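Side-chain contacts in putative endonuclease/exonuclease/phosphatase family protein (Bacteroides thetaiotaomicron, PDB 3MPR), which probably hydrolyses phosphodiester bonds as a metal-dependent nuclease of the endonuclease/exonuclease/phosphatase family: residues R15-S20 against D26-R31; Y32-Q37 against R275-H280; L137-H142 against K163-G168. All coordinates share one frame; numbering follows the deposited sequence.

In the fold
Interactions 1 and 2 adjoin, their centres 10 Å apart, and both use helix 28-41. Arg31 NH1 of interaction 1 lies 2.8 Å from Pro277 O of interaction 2, a probable hydrogen bond, and Asp26 OD1 forms a salt bridge with Arg275 NH1 at 3.0 Å. Both lie near Glu51, a magnesium ligand seen in this protein although no ion is bound to this chain: the side chain of Asn16 is about 3 Å from that of Glu51, and that of Ser278 about 7 Å. Interaction 3 lies across the chain's centre, 31 Å and 28 Å from interactions 1 and 2 between centres, and packs the turn that follows helix 148-164 against strand 135-142.

Interaction 1. Residues R15-S20 against D26-R31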
ATOM      1  N   ARG A  15     -16.801  -2.735   9.256  1.00 10.48           N
ATOM      2  CA  ARG A  15     -17.527  -3.844   9.885  1.00 10.32           C
ATOM      3  C   ARG A  15     -18.022  -3.516  11.301  1.00 12.70           C
ATOM      4  O   ARG A  15     -17.240  -3.235  12.215  1.00 10.66           O
ATOM      5  CB  ARG A  15     -16.683  -5.122   9.884  1.00 13.68           C
ATOM      6  CG  ARG A  15     -17.398  -6.349  10.445  1.00 14.82           C
ATOM      7  CD  ARG A  15     -18.679  -6.623   9.664  1.00 18.57           C
ATOM      8  NE  ARG A  15     -19.341  -7.863  10.070  1.00 21.31           N
ATOM      9  CZ  ARG A  15     -20.608  -8.138   9.780  1.00 31.68           C
ATOM     10  NH1 ARG A  15     -21.331  -7.253   9.100  1.00 35.83           N
ATOM     11  NH2 ARG A  15     -21.156  -9.279  10.175  1.00 31.06           N
ATOM     12  N   ASN A  16     -19.335  -3.541  11.480  1.00 14.04           N
ATOM     13  CA  ASN A  16     -19.899  -3.202  12.779  1.00 13.39           C
ATOM     14  C   ASN A  16     -19.365  -4.134  13.868  1.00 15.55           C
ATOM     15  O   ASN A  16     -19.151  -5.326  13.637  1.00 15.20           O
ATOM     16  CB  ASN A  16     -21.425  -3.241  12.731  1.00 10.64           C
ATOM     17  CG  ASN A  16     -21.964  -4.647  12.670  1.00 16.84           C
ATOM     18  OD1 ASN A  16     -22.297  -5.155  11.603  1.00 21.39           O
ATOM     19  ND2 ASN A  16     -22.046  -5.292  13.824  1.00 11.78           N
ATOM     20  N   ALA A  17     -19.144  -3.581  15.051  1.00 12.02           N
ATOM     21  CA  ALA A  17     -18.658  -4.374  16.172  1.00 15.44           C
ATOM     22  C   ALA A  17     -19.773  -5.259  16.718  1.00 20.56           C
ATOM     23  O   ALA A  17     -20.823  -4.764  17.118  1.00 22.60           O
ATOM     24  CB  ALA A  17     -18.094  -3.479  17.255  1.00 11.88           C
ATOM     25  N   ASN A  18     -19.544  -6.569  16.710  1.00 18.35           N
ATOM     26  CA  ASN A  18     -20.525  -7.538  17.212  1.00 24.81           C
ATOM     27  C   ASN A  18     -19.865  -8.775  17.817  1.00 27.81           C
ATOM     28  O   ASN A  18     -18.692  -9.058  17.555  1.00 16.47           O
ATOM     29  CB  ASN A  18     -21.488  -7.973  16.102  1.00 22.88           C
ATOM     30  CG  ASN A  18     -20.790  -8.729  14.988  1.00 24.57           C
ATOM     31  OD1 ASN A  18     -20.617  -9.951  15.060  1.00 22.01           O
ATOM     32  ND2 ASN A  18     -20.377  -8.002  13.943  1.00 21.34           N
ATOM     33  N   GLY A  19     -20.638  -9.523  18.604  1.00 29.81           N
ATOM     34  CA  GLY A  19     -20.135 -10.686  19.316  1.00 24.19           C
ATOM     35  C   GLY A  19     -19.776 -11.893  18.467  1.00 22.86           C
ATOM     36  O   GLY A  19     -18.890 -12.664  18.836  1.00 27.06           O
ATOM     37  N   SER A  20     -20.459 -12.073  17.340  1.00 23.21           N
ATOM     38  CA  SER A  20     -20.168 -13.180  16.430  1.00 25.50           C
ATOM     39  C   SER A  20     -18.780 -13.071  15.804  1.00 23.98           C
ATOM     40  O   SER A  20     -18.054 -14.059  15.702  1.00 19.30           O
ATOM     41  CB  SER A  20     -21.218 -13.260  15.315  1.00 32.29           C
ATOM     42  OG  SER A  20     -22.492 -13.605  15.832  1.00 38.59           O
ATOM     43  N   ASP A  26     -12.279 -12.338  14.835  1.00 12.29           N
ATOM     44  CA  ASP A  26     -12.280 -11.121  14.024  1.00 10.06           C
ATOM     45  C   ASP A  26     -12.887  -9.965  14.793  1.00 10.45           C
ATOM     46  O   ASP A  26     -13.612  -9.134  14.223  1.00 12.48           O
ATOM     47  CB  ASP A  26     -13.081 -11.324  12.742  1.00  9.95           C
ATOM     48  CG  ASP A  26     -12.472 -12.380  11.825  1.00 19.59           C
ATOM     49  OD1 ASP A  26     -11.265 -12.280  11.476  1.00 16.21           O
ATOM     50  OD2 ASP A  26     -13.214 -13.318  11.455  1.00 19.03           O
ATOM     51  N   GLY A  27     -12.596  -9.903  16.086  1.00 12.31           N
ATOM     52  CA  GLY A  27     -13.190  -8.889  16.943  1.00 17.08           C
ATOM     53  C   GLY A  27     -12.711  -7.480  16.657  1.00 18.89           C
ATOM     54  O   GLY A  27     -11.548  -7.266  16.315  1.00 13.14           O
ATOM     55  N   TRP A  28     -13.616  -6.517  16.806  1.00 16.48           N
ATOM     56  CA  TRP A  28     -13.294  -5.109  16.608  1.00 14.16           C
ATOM     57  C   TRP A  28     -12.031  -4.689  17.343  1.00 17.34           C
ATOM     58  O   TRP A  28     -11.162  -4.043  16.762  1.00 12.28           O
ATOM     59  CB  TRP A  28     -14.474  -4.226  17.030  1.00 12.82           C
ATOM     60  CG  TRP A  28     -14.199  -2.737  17.005  1.00 12.39           C
ATOM     61  CD1 TRP A  28     -14.136  -1.898  18.087  1.00 10.16           C
ATOM     62  CD2 TRP A  28     -13.944  -1.924  15.853  1.00 12.94           C
ATOM     63  NE1 TRP A  28     -13.863  -0.611  17.674  1.00 10.88           N
ATOM     64  CE2 TRP A  28     -13.750  -0.604  16.306  1.00 13.36           C
ATOM     65  CE3 TRP A  28     -13.878  -2.182  14.479  1.00 11.49           C
ATOM     66  CZ2 TRP A  28     -13.482   0.454  15.435  1.00 10.22           C
ATOM     67  CZ3 TRP A  28     -13.608  -1.131  13.618  1.00  6.96           C
ATOM     68  CH2 TRP A  28     -13.413   0.167  14.095  1.00  8.26           C
ATOM     69  N   GLY A  29     -11.918  -5.058  18.619  1.00 15.47           N
ATOM     70  CA  GLY A  29     -10.813  -4.585  19.432  1.00 11.37           C
ATOM     71  C   GLY A  29      -9.452  -5.017  18.920  1.00 11.42           C
ATOM     72  O   GLY A  29      -8.466  -4.299  19.060  1.00 16.27           O
ATOM     73  N   GLN A  30      -9.409  -6.192  18.309  1.00 10.90           N
ATOM     74  CA  GLN A  30      -8.192  -6.717  17.709  1.00 13.51           C
ATOM     75  C   GLN A  30      -7.920  -6.094  16.328  1.00 16.87           C
ATOM     76  O   GLN A  30      -6.769  -5.864  15.956  1.00 16.94           O
ATOM     77  CB  GLN A  30      -8.321  -8.242  17.609  1.00 19.48           C
ATOM     78  CG  GLN A  30      -7.225  -8.947  16.844  1.00 21.10           C
ATOM     79  CD  GLN A  30      -7.337 -10.461  16.934  1.00 24.14           C
ATOM     80  OE1 GLN A  30      -7.042 -11.047  17.972  1.00 25.86           O
ATOM     81  NE2 GLN A  30      -7.755 -11.099  15.841  1.00 18.48           N
ATOM     82  N   ARG A  31      -8.988  -5.798  15.592  1.00 11.48           N
ATOM     83  CA  ARG A  31      -8.893  -5.386  14.182  1.00 13.66           C
ATOM     84  C   ARG A  31      -8.576  -3.920  13.997  1.00 12.49           C
ATOM     85  O   ARG A  31      -7.784  -3.552  13.132  1.00 10.68           O
ATOM     86  CB  ARG A  31     -10.231  -5.609  13.458  1.00 15.86           C
ATOM     87  CG  ARG A  31     -10.669  -7.035  13.327  1.00 20.77           C
ATOM     88  CD  ARG A  31     -11.817  -7.169  12.335  1.00 13.48           C
ATOM     89  NE  ARG A  31     -13.102  -6.638  12.792  1.00 12.68           N
ATOM     90  CZ  ARG A  31     -13.634  -5.497  12.356  1.00 10.80           C
ATOM     91  NH1 ARG A  31     -12.971  -4.744  11.468  1.00 10.06           N
ATOM     92  NH2 ARG A  31     -14.830  -5.109  12.806  1.00 10.82           N
TER
HETATM   93  O   HOH W   1     -16.949  -6.895  14.066  1.00 17.12           O
HETATM   94  O   HOH W   2     -16.351  -7.168  16.862  1.00 13.50           O
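The guanidinium group of Arg31 meets Arg15 at its edge: Arg15 O lies only 11° out of the guanidinium plane and accepts a hydrogen bond from Arg31 NH2 at 3.1 Å, with an N-H...O angle of 141°. That donor reaches the carbonyl from above the carbonyl plane. Asp26 O is also held close to the guanidinium plane, 2.9 Å from Arg31 NE. The aliphatic start of Arg15 sits off the plane, its CB 3.5 Å from Arg31 NH2. The Trp28 indole has Arg31 CZ at its edge, in plane, whereas the methyl of Ala17 approaches the indole obliquely, its CB 4.0 Å from Trp28 CG and closer still to Trp28 CB.

A bend at chi3 (-71°) turns the end of Arg31 back past the first turn of its helix, where NE can reach Asp26 O. NH1 is engaged outside the two segments by Pro277 O and Leu14 O. The Arg15 side chain leads away instead, its head forming salt bridges with Asp21 and Glu51, and Trp28 NE1 is hydrogen-bonded to Asp59 OD2.

Two waters extend the contact. Water 1 donates to Asn16 O at 2.7 Å and accepts from Arg31 NH2 at 3.0 Å. Water 2 lies 2.8 Å from Trp28 N, which donates to it, and itself donates to Asn18 O at 3.1 Å, so it serves an amide at the start of helix 28-41. Asn18, the N-cap residue of helix 19-24, also donates through ND2 to Asn16 O, while its OD1 accepts from the amide of Asp21.

Chemically, one guanidinium gathers carbonyl oxygens from several chain segments, with bonds from all three of its nitrogens fixing its rotation. The two arginine heads serve different partners, and the Arg15 charge is probably balanced by the carboxylates of Asp21 and the magnesium ligand Glu51.

Interaction 2. Residues Y32-Q37 against R275-H280; sequences YPVIAQ and RTPSDH
Pro277, against which Val34 and Ile35 pack, immediately precedes Ser278, Asp279 and His280, the Ser-Asp-His sequence motif of the endonuclease/exonuclease/phosphatase family. The contact is apolar, with no hydrogen bond between the two segments. Val34 CG1 is 3.8 Å from Pro277 CG, and Ile35 CG1 is 3.9 Å from Pro277 CB, so adjacent helix residues cover neighbouring carbons of one pyrrolidine ring. Val34 can do this because its CG1 stands anti to the backbone N (chi1 -176°), while Ile35 extends through CG1 to place CD1 at 3.5 Å from Pro277 O and at 4.4 Å from Ser278 CB. Both side chains run aslant to the proline ring.

Beyond the proline, internal bonds fix the loop. Thr276 OG1 donates to Ser278 O at 2.8 Å, bridging over Pro277, and His280 ND1 donates to Asp279 OD1 at 3.2 Å with an N-H...O angle of 148°. The oxygen lies at the edge of the imidazole, in the ring plane, yet the donor stands 64° out of the carboxylate plane. Ser278 OG is bonded to Asn13 O, which ties the loop to the end of strand 5-13, and Tyr12 of that strand touches Ile35, Pro277 and Ser278.

The helix continues to the dimer interface: Val34 packs on Leu210 of the second subunit, and Gln37 NE2 is hydrogen-bonded to Tyr206 OH and Arg207 O of that same subunit.

Helix 28-41 thus backs Pro277 with hydrocarbon, while Ser278, next in the chain, has its side chain about 7 Å from that of Glu51. A Ser-Asp-His loop leading into a strand of the sheet is typical of the DNase I-like fold, and in characterised relatives this motif contributes to the active site.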
ATOM      1  N   TYR A  32      -9.240  -3.067  14.772  1.00 10.75           N
ATOM      2  CA  TYR A  32      -9.213  -1.641  14.474  1.00  8.05           C
ATOM      3  C   TYR A  32      -7.844  -0.963  14.581  1.00 11.06           C
ATOM      4  O   TYR A  32      -7.561  -0.033  13.833  1.00 11.75           O
ATOM      5  CB  TYR A  32     -10.330  -0.874  15.220  1.00  8.53           C
ATOM      6  CG  TYR A  32      -9.979  -0.291  16.578  1.00 11.32           C
ATOM      7  CD1 TYR A  32      -9.189   0.838  16.690  1.00 14.39           C
ATOM      8  CD2 TYR A  32     -10.487  -0.858  17.744  1.00 10.02           C
ATOM      9  CE1 TYR A  32      -8.880   1.381  17.937  1.00 14.40           C
ATOM     10  CE2 TYR A  32     -10.185  -0.337  18.981  1.00 15.08           C
ATOM     11  CZ  TYR A  32      -9.389   0.781  19.078  1.00 17.81           C
ATOM     12  OH  TYR A  32      -9.108   1.297  20.320  1.00 15.35           O
ATOM     13  N   PRO A  33      -6.976  -1.438  15.490  1.00 11.07           N
ATOM     14  CA  PRO A  33      -5.651  -0.818  15.497  1.00 10.16           C
ATOM     15  C   PRO A  33      -4.930  -1.037  14.162  1.00  9.63           C
ATOM     16  O   PRO A  33      -4.193  -0.158  13.726  1.00  9.14           O
ATOM     17  CB  PRO A  33      -4.934  -1.542  16.638  1.00 12.55           C
ATOM     18  CG  PRO A  33      -6.063  -1.939  17.581  1.00 14.55           C
ATOM     19  CD  PRO A  33      -7.165  -2.357  16.626  1.00 13.56           C
ATOM     20  N   VAL A  34      -5.160  -2.177  13.516  1.00  8.76           N
ATOM     21  CA  VAL A  34      -4.582  -2.442  12.184  1.00  9.26           C
ATOM     22  C   VAL A  34      -5.228  -1.555  11.111  1.00 10.47           C
ATOM     23  O   VAL A  34      -4.539  -0.967  10.268  1.00 12.02           O
ATOM     24  CB  VAL A  34      -4.736  -3.934  11.802  1.00  9.68           C
ATOM     25  CG1 VAL A  34      -4.050  -4.228  10.464  1.00  8.47           C
ATOM     26  CG2 VAL A  34      -4.144  -4.822  12.902  1.00 13.15           C
ATOM     27  N   ILE A  35      -6.556  -1.462  11.136  1.00  6.27           N
ATOM     28  CA  ILE A  35      -7.268  -0.525  10.267  1.00 11.05           C
ATOM     29  C   ILE A  35      -6.664   0.882  10.364  1.00 10.33           C
ATOM     30  O   ILE A  35      -6.383   1.512   9.347  1.00 11.51           O
ATOM     31  CB  ILE A  35      -8.780  -0.480  10.598  1.00  8.78           C
ATOM     32  CG1 ILE A  35      -9.443  -1.820  10.279  1.00 11.79           C
ATOM     33  CG2 ILE A  35      -9.478   0.683   9.862  1.00 10.69           C
ATOM     34  CD1 ILE A  35     -10.907  -1.930  10.753  1.00  9.78           C
ATOM     35  N   ALA A  36      -6.450   1.372  11.586  1.00  9.41           N
ATOM     36  CA  ALA A  36      -5.896   2.716  11.772  1.00  9.99           C
ATOM     37  C   ALA A  36      -4.492   2.821  11.192  1.00 10.37           C
ATOM     38  O   ALA A  36      -4.173   3.795  10.516  1.00  8.44           O
ATOM     39  CB  ALA A  36      -5.896   3.130  13.254  1.00  6.91           C
ATOM     40  N   GLN A  37      -3.653   1.820  11.445  1.00  7.65           N
ATOM     41  CA  GLN A  37      -2.338   1.784  10.802  1.00 12.55           C
ATOM     42  C   GLN A  37      -2.411   1.854   9.272  1.00 12.66           C
ATOM     43  O   GLN A  37      -1.599   2.532   8.646  1.00  8.12           O
ATOM     44  CB  GLN A  37      -1.519   0.568  11.248  1.00 10.29           C
ATOM     45  CG  GLN A  37      -0.892   0.728  12.643  1.00 15.38           C
ATOM     46  CD  GLN A  37       0.547   0.241  12.687  1.00 18.64           C
ATOM     47  OE1 GLN A  37       0.798  -0.956  12.824  1.00 19.38           O
ATOM     48  NE2 GLN A  37       1.503   1.169  12.546  1.00 14.84           N
ATOM     49  N   ARG A 275      -5.442 -12.802   8.979  1.00  9.60           N
ATOM     50  CA  ARG A 275      -6.713 -12.176   9.333  1.00  8.55           C
ATOM     51  C   ARG A 275      -6.840 -10.920   8.490  1.00 10.10           C
ATOM     52  O   ARG A 275      -5.850 -10.218   8.292  1.00  8.66           O
ATOM     53  CB  ARG A 275      -6.692 -11.732  10.803  1.00 11.34           C
ATOM     54  CG  ARG A 275      -6.675 -12.854  11.821  1.00 14.66           C
ATOM     55  CD  ARG A 275      -8.074 -13.401  12.012  1.00 15.49           C
ATOM     56  NE  ARG A 275      -8.103 -14.500  12.976  1.00 15.75           N
ATOM     57  CZ  ARG A 275      -9.198 -15.197  13.265  1.00 13.68           C
ATOM     58  NH1 ARG A 275     -10.349 -14.904  12.668  1.00 11.94           N
ATOM     59  NH2 ARG A 275      -9.142 -16.188  14.147  1.00 12.59           N
ATOM     60  N   THR A 276      -8.043 -10.617   8.012  1.00  7.45           N
ATOM     61  CA  THR A 276      -8.240  -9.374   7.275  1.00  8.63           C
ATOM     62  C   THR A 276      -8.694  -8.304   8.275  1.00  9.85           C
ATOM     63  O   THR A 276      -9.464  -8.598   9.186  1.00 10.73           O
ATOM     64  CB  THR A 276      -9.266  -9.535   6.146  1.00  9.83           C
ATOM     65  OG1 THR A 276     -10.512 -10.001   6.692  1.00 11.06           O
ATOM     66  CG2 THR A 276      -8.757 -10.522   5.107  1.00  9.25           C
ATOM     67  N   PRO A 277      -8.188  -7.071   8.130  1.00 10.78           N
ATOM     68  CA  PRO A 277      -8.517  -6.001   9.082  1.00  8.74           C
ATOM     69  C   PRO A 277     -10.019  -5.694   9.099  1.00 10.31           C
ATOM     70  O   PRO A 277     -10.535  -5.304  10.136  1.00 11.13           O
ATOM     71  CB  PRO A 277      -7.715  -4.808   8.559  1.00 11.30           C
ATOM     72  CG  PRO A 277      -6.538  -5.443   7.856  1.00 10.15           C
ATOM     73  CD  PRO A 277      -7.101  -6.684   7.214  1.00 11.69           C
ATOM     74  N   SER A 278     -10.699  -5.868   7.971  1.00  7.16           N
ATOM     75  CA  SER A 278     -12.160  -5.838   7.964  1.00 12.17           C
ATOM     76  C   SER A 278     -12.662  -6.884   6.987  1.00 10.23           C
ATOM     77  O   SER A 278     -11.868  -7.527   6.319  1.00  8.89           O
ATOM     78  CB  SER A 278     -12.698  -4.461   7.577  1.00 10.68           C
ATOM     79  OG  SER A 278     -14.114  -4.494   7.574  1.00 12.90           O
ATOM     80  N   ASP A 279     -13.973  -7.071   6.902  1.00 13.41           N
ATOM     81  CA  ASP A 279     -14.482  -8.042   5.939  1.00 11.80           C
ATOM     82  C   ASP A 279     -14.643  -7.456   4.533  1.00  8.80           C
ATOM     83  O   ASP A 279     -15.092  -8.141   3.606  1.00  8.91           O
ATOM     84  CB  ASP A 279     -15.738  -8.777   6.439  1.00 12.68           C
ATOM     85  CG  ASP A 279     -16.952  -7.885   6.538  1.00 14.84           C
ATOM     86  OD1 ASP A 279     -16.792  -6.647   6.583  1.00 17.35           O
ATOM     87  OD2 ASP A 279     -18.073  -8.438   6.576  1.00 15.43           O
ATOM     88  N   HIS A 280     -14.245  -6.196   4.368  1.00  8.80           N
ATOM     89  CA  HIS A 280     -13.976  -5.665   3.030  1.00  8.77           C
ATOM     90  C   HIS A 280     -12.498  -5.276   2.947  1.00  9.70           C
ATOM     91  O   HIS A 280     -11.824  -5.122   3.972  1.00  7.85           O
ATOM     92  CB  HIS A 280     -14.804  -4.412   2.748  1.00  8.24           C
ATOM     93  CG  HIS A 280     -16.284  -4.647   2.700  1.00  8.71           C
ATOM     94  ND1 HIS A 280     -17.008  -5.116   3.778  1.00 15.40           N
ATOM     95  CD2 HIS A 280     -17.180  -4.431   1.710  1.00  6.94           C
ATOM     96  CE1 HIS A 280     -18.287  -5.194   3.445  1.00  6.91           C
ATOM     97  NE2 HIS A 280     -18.417  -4.781   2.196  1.00 14.31           N
TER

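Interaction 3. Residues L137-H142 against K163-G168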
ATOM      1  N   LEU A 137     -17.479  18.427  -2.970  1.00 10.11           N
ATOM      2  CA  LEU A 137     -18.405  17.673  -2.136  1.00  9.56           C
ATOM      3  C   LEU A 137     -17.898  16.247  -2.006  1.00 10.90           C
ATOM      4  O   LEU A 137     -17.390  15.672  -2.964  1.00  8.62           O
ATOM      5  CB  LEU A 137     -19.800  17.640  -2.763  1.00  7.72           C
ATOM      6  CG  LEU A 137     -20.504  18.994  -2.871  1.00  9.49           C
ATOM      7  CD1 LEU A 137     -21.760  18.885  -3.759  1.00 10.59           C
ATOM      8  CD2 LEU A 137     -20.848  19.480  -1.465  1.00  8.02           C
ATOM      9  N   PHE A 138     -18.041  15.680  -0.814  1.00  7.58           N
ATOM     10  CA  PHE A 138     -17.692  14.276  -0.578  1.00 10.19           C
ATOM     11  C   PHE A 138     -18.909  13.600   0.050  1.00 12.35           C
ATOM     12  O   PHE A 138     -19.340  14.000   1.128  1.00 12.40           O
ATOM     13  CB  PHE A 138     -16.504  14.216   0.387  1.00 10.25           C
ATOM     14  CG  PHE A 138     -15.827  12.872   0.458  1.00  7.08           C
ATOM     15  CD1 PHE A 138     -16.398  11.825   1.169  1.00 11.41           C
ATOM     16  CD2 PHE A 138     -14.585  12.680  -0.123  1.00 10.19           C
ATOM     17  CE1 PHE A 138     -15.763  10.591   1.251  1.00 11.38           C
ATOM     18  CE2 PHE A 138     -13.943  11.446  -0.039  1.00  8.52           C
ATOM     19  CZ  PHE A 138     -14.532  10.405   0.639  1.00  7.86           C
ATOM     20  N   PHE A 139     -19.459  12.588  -0.625  1.00  7.24           N
ATOM     21  CA  PHE A 139     -20.628  11.855  -0.141  1.00  6.33           C
ATOM     22  C   PHE A 139     -20.220  10.443   0.224  1.00  8.41           C
ATOM     23  O   PHE A 139     -19.348   9.881  -0.427  1.00 10.35           O
ATOM     24  CB  PHE A 139     -21.669  11.731  -1.256  1.00 10.58           C
ATOM     25  CG  PHE A 139     -22.314  13.030  -1.648  1.00 12.56           C
ATOM     26  CD1 PHE A 139     -21.707  13.879  -2.546  1.00 12.69           C
ATOM     27  CD2 PHE A 139     -23.552  13.380  -1.129  1.00 10.42           C
ATOM     28  CE1 PHE A 139     -22.323  15.075  -2.916  1.00 12.82           C
ATOM     29  CE2 PHE A 139     -24.167  14.562  -1.495  1.00 10.55           C
ATOM     30  CZ  PHE A 139     -23.554  15.404  -2.385  1.00 10.54           C
ATOM     31  N   ASN A 140     -20.891   9.851   1.211  1.00  8.62           N
ATOM     32  CA  ASN A 140     -20.585   8.490   1.629  1.00  9.69           C
ATOM     33  C   ASN A 140     -21.868   7.792   2.076  1.00 11.99           C
ATOM     34  O   ASN A 140     -22.690   8.396   2.754  1.00 11.59           O
ATOM     35  CB  ASN A 140     -19.555   8.536   2.758  1.00  5.99           C
ATOM     36  CG  ASN A 140     -19.192   7.171   3.280  1.00  8.94           C
ATOM     37  OD1 ASN A 140     -18.905   6.251   2.511  1.00  9.76           O
ATOM     38  ND2 ASN A 140     -19.192   7.030   4.606  1.00  7.88           N
ATOM     39  N   LEU A 141     -22.052   6.533   1.685  1.00  6.61           N
ATOM     40  CA  LEU A 141     -23.297   5.838   2.005  1.00 12.41           C
ATOM     41  C   LEU A 141     -23.107   4.329   2.104  1.00 14.66           C
ATOM     42  O   LEU A 141     -22.036   3.798   1.815  1.00 11.62           O
ATOM     43  CB  LEU A 141     -24.393   6.162   0.966  1.00 10.38           C
ATOM     44  CG  LEU A 141     -24.136   5.828  -0.516  1.00 10.42           C
ATOM     45  CD1 LEU A 141     -24.243   4.325  -0.797  1.00  9.06           C
ATOM     46  CD2 LEU A 141     -25.119   6.571  -1.400  1.00 11.21           C
ATOM     47  N   HIS A 142     -24.172   3.656   2.513  1.00 11.02           N
ATOM     48  CA  HIS A 142     -24.218   2.207   2.584  1.00  8.40           C
ATOM     49  C   HIS A 142     -25.623   1.815   2.153  1.00 12.44           C
ATOM     50  O   HIS A 142     -26.593   2.119   2.844  1.00 13.45           O
ATOM     51  CB  HIS A 142     -23.944   1.739   4.018  1.00 10.72           C
ATOM     52  CG  HIS A 142     -23.859   0.253   4.161  1.00 13.64           C
ATOM     53  ND1 HIS A 142     -23.458  -0.362   5.327  1.00 12.71           N
ATOM     54  CD2 HIS A 142     -24.116  -0.744   3.279  1.00 16.59           C
ATOM     55  CE1 HIS A 142     -23.477  -1.674   5.160  1.00 11.87           C
ATOM     56  NE2 HIS A 142     -23.877  -1.932   3.928  1.00 14.44           N
ATOM     57  N   LYS A 163     -26.267  18.136  -7.022  1.00 13.97           N
ATOM     58  CA  LYS A 163     -26.571  19.428  -7.623  1.00 12.34           C
ATOM     59  C   LYS A 163     -27.076  20.409  -6.558  1.00 10.93           C
ATOM     60  O   LYS A 163     -26.605  21.541  -6.476  1.00 14.73           O
ATOM     61  CB  LYS A 163     -27.596  19.272  -8.760  1.00 14.70           C
ATOM     62  CG  LYS A 163     -27.014  18.655 -10.022  1.00 25.55           C
ATOM     63  CD  LYS A 163     -28.077  18.427 -11.090  1.00 29.51           C
ATOM     64  CE  LYS A 163     -28.994  17.273 -10.730  1.00 33.62           C
ATOM     65  NZ  LYS A 163     -29.985  16.995 -11.807  1.00 33.96           N
ATOM     66  N   GLU A 164     -28.011  19.964  -5.729  1.00 14.16           N
ATOM     67  CA  GLU A 164     -28.626  20.849  -4.734  1.00 11.34           C
ATOM     68  C   GLU A 164     -27.561  21.438  -3.816  1.00 14.59           C
ATOM     69  O   GLU A 164     -27.561  22.642  -3.536  1.00 11.56           O
ATOM     70  CB  GLU A 164     -29.667  20.082  -3.919  1.00 12.08           C
ATOM     71  CG  GLU A 164     -30.292  20.848  -2.766  1.00 15.40           C
ATOM     72  CD  GLU A 164     -31.339  20.016  -2.037  1.00 19.43           C
ATOM     73  OE1 GLU A 164     -32.373  19.669  -2.652  1.00 20.70           O
ATOM     74  OE2 GLU A 164     -31.125  19.699  -0.849  1.00 16.24           O
ATOM     75  N   LEU A 165     -26.639  20.591  -3.365  1.00 10.53           N
ATOM     76  CA  LEU A 165     -25.648  20.994  -2.360  1.00  9.69           C
ATOM     77  C   LEU A 165     -24.494  21.827  -2.932  1.00 10.33           C
ATOM     78  O   LEU A 165     -23.618  22.273  -2.201  1.00 15.40           O
ATOM     79  CB  LEU A 165     -25.131  19.762  -1.596  1.00  7.07           C
ATOM     80  CG  LEU A 165     -26.290  19.024  -0.911  1.00 11.64           C
ATOM     81  CD1 LEU A 165     -25.810  17.736  -0.254  1.00 10.49           C
ATOM     82  CD2 LEU A 165     -26.979  19.938   0.116  1.00 12.85           C
ATOM     83  N   GLY A 166     -24.502  22.051  -4.236  1.00 13.99           N
ATOM     84  CA  GLY A 166     -23.600  23.020  -4.825  1.00 10.66           C
ATOM     85  C   GLY A 166     -24.013  24.439  -4.456  1.00 17.85           C
ATOM     86  O   GLY A 166     -23.220  25.370  -4.564  1.00 17.86           O
ATOM     87  N   ARG A 167     -25.255  24.600  -4.003  1.00 19.04           N
ATOM     88  CA  ARG A 167     -25.799  25.916  -3.658  1.00 18.90           C
ATOM     89  C   ARG A 167     -25.617  26.924  -4.796  1.00 21.35           C
ATOM     90  O   ARG A 167     -25.164  28.044  -4.582  1.00 25.69           O
ATOM     91  CB  ARG A 167     -25.171  26.463  -2.376  1.00 16.12           C
ATOM     92  CG  ARG A 167     -25.125  25.469  -1.222  1.00 19.99           C
ATOM     93  CD  ARG A 167     -26.519  25.064  -0.768  1.00 19.85           C
ATOM     94  NE  ARG A 167     -26.480  24.279   0.468  1.00 17.83           N
ATOM     95  CZ  ARG A 167     -27.488  23.530   0.904  1.00 17.78           C
ATOM     96  NH1 ARG A 167     -28.621  23.466   0.209  1.00 14.33           N
ATOM     97  NH2 ARG A 167     -27.369  22.851   2.034  1.00 17.10           N
ATOM     98  N   GLY A 168     -25.965  26.514  -6.007  1.00 19.17           N
ATOM     99  CA  GLY A 168     -25.907  27.414  -7.141  1.00 29.80           C
ATOM    100  C   GLY A 168     -24.616  27.279  -7.924  1.00 35.72           C
ATOM    101  O   GLY A 168     -24.511  27.782  -9.041  1.00 41.07           O
TER
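Leu137 and Phe139 of strand 135-142 meet the chain just after helix 148-164 ends at Glu164. Lys163 itself turns outward, its NZ paired with Glu160, but its carbonyl oxygen takes the amide of Gly166 at 3.1 Å. Glu164 next begins a type I beta turn that runs to Arg167, closed by Arg167 N donating to Glu164 O at 3.1 Å. Leu165 carries the contact. Its CB lies 4.1 Å from Leu137 CD1 and its carbonyl oxygen 4.0 Å from Leu137 CD2, the two leucine side chains crossing at about a right angle. Leu165 CD1 lies 3.8 Å from Phe139 CE2, coming at the ring obliquely, with CZ almost as close. Phe139 has CG anti to its carbonyl carbon (chi1 -68°), a setting that brings CE2 and CZ within range of that methyl. Gly166 follows, its amide N 4.2 Å from Leu137 CD1. Past the helix end, Arg167 is the first residue to abandon helical backbone angles, with a positive phi (52°); Leu165 CD2 lies over one face of its guanidinium, 3.4 Å above the plane and displaced toward the rim of the group, and NH2 forms a salt bridge with Glu97.

Strand 135-142 runs between strands 121-129 and 173-178, and Leu165 also touches Trp124 of the former. Phe139 packs on Met162 and Leu175, so the contact seats the helix end within the beta-alpha-beta unit of strand 135-142, helix 148-164 and strand 173-178.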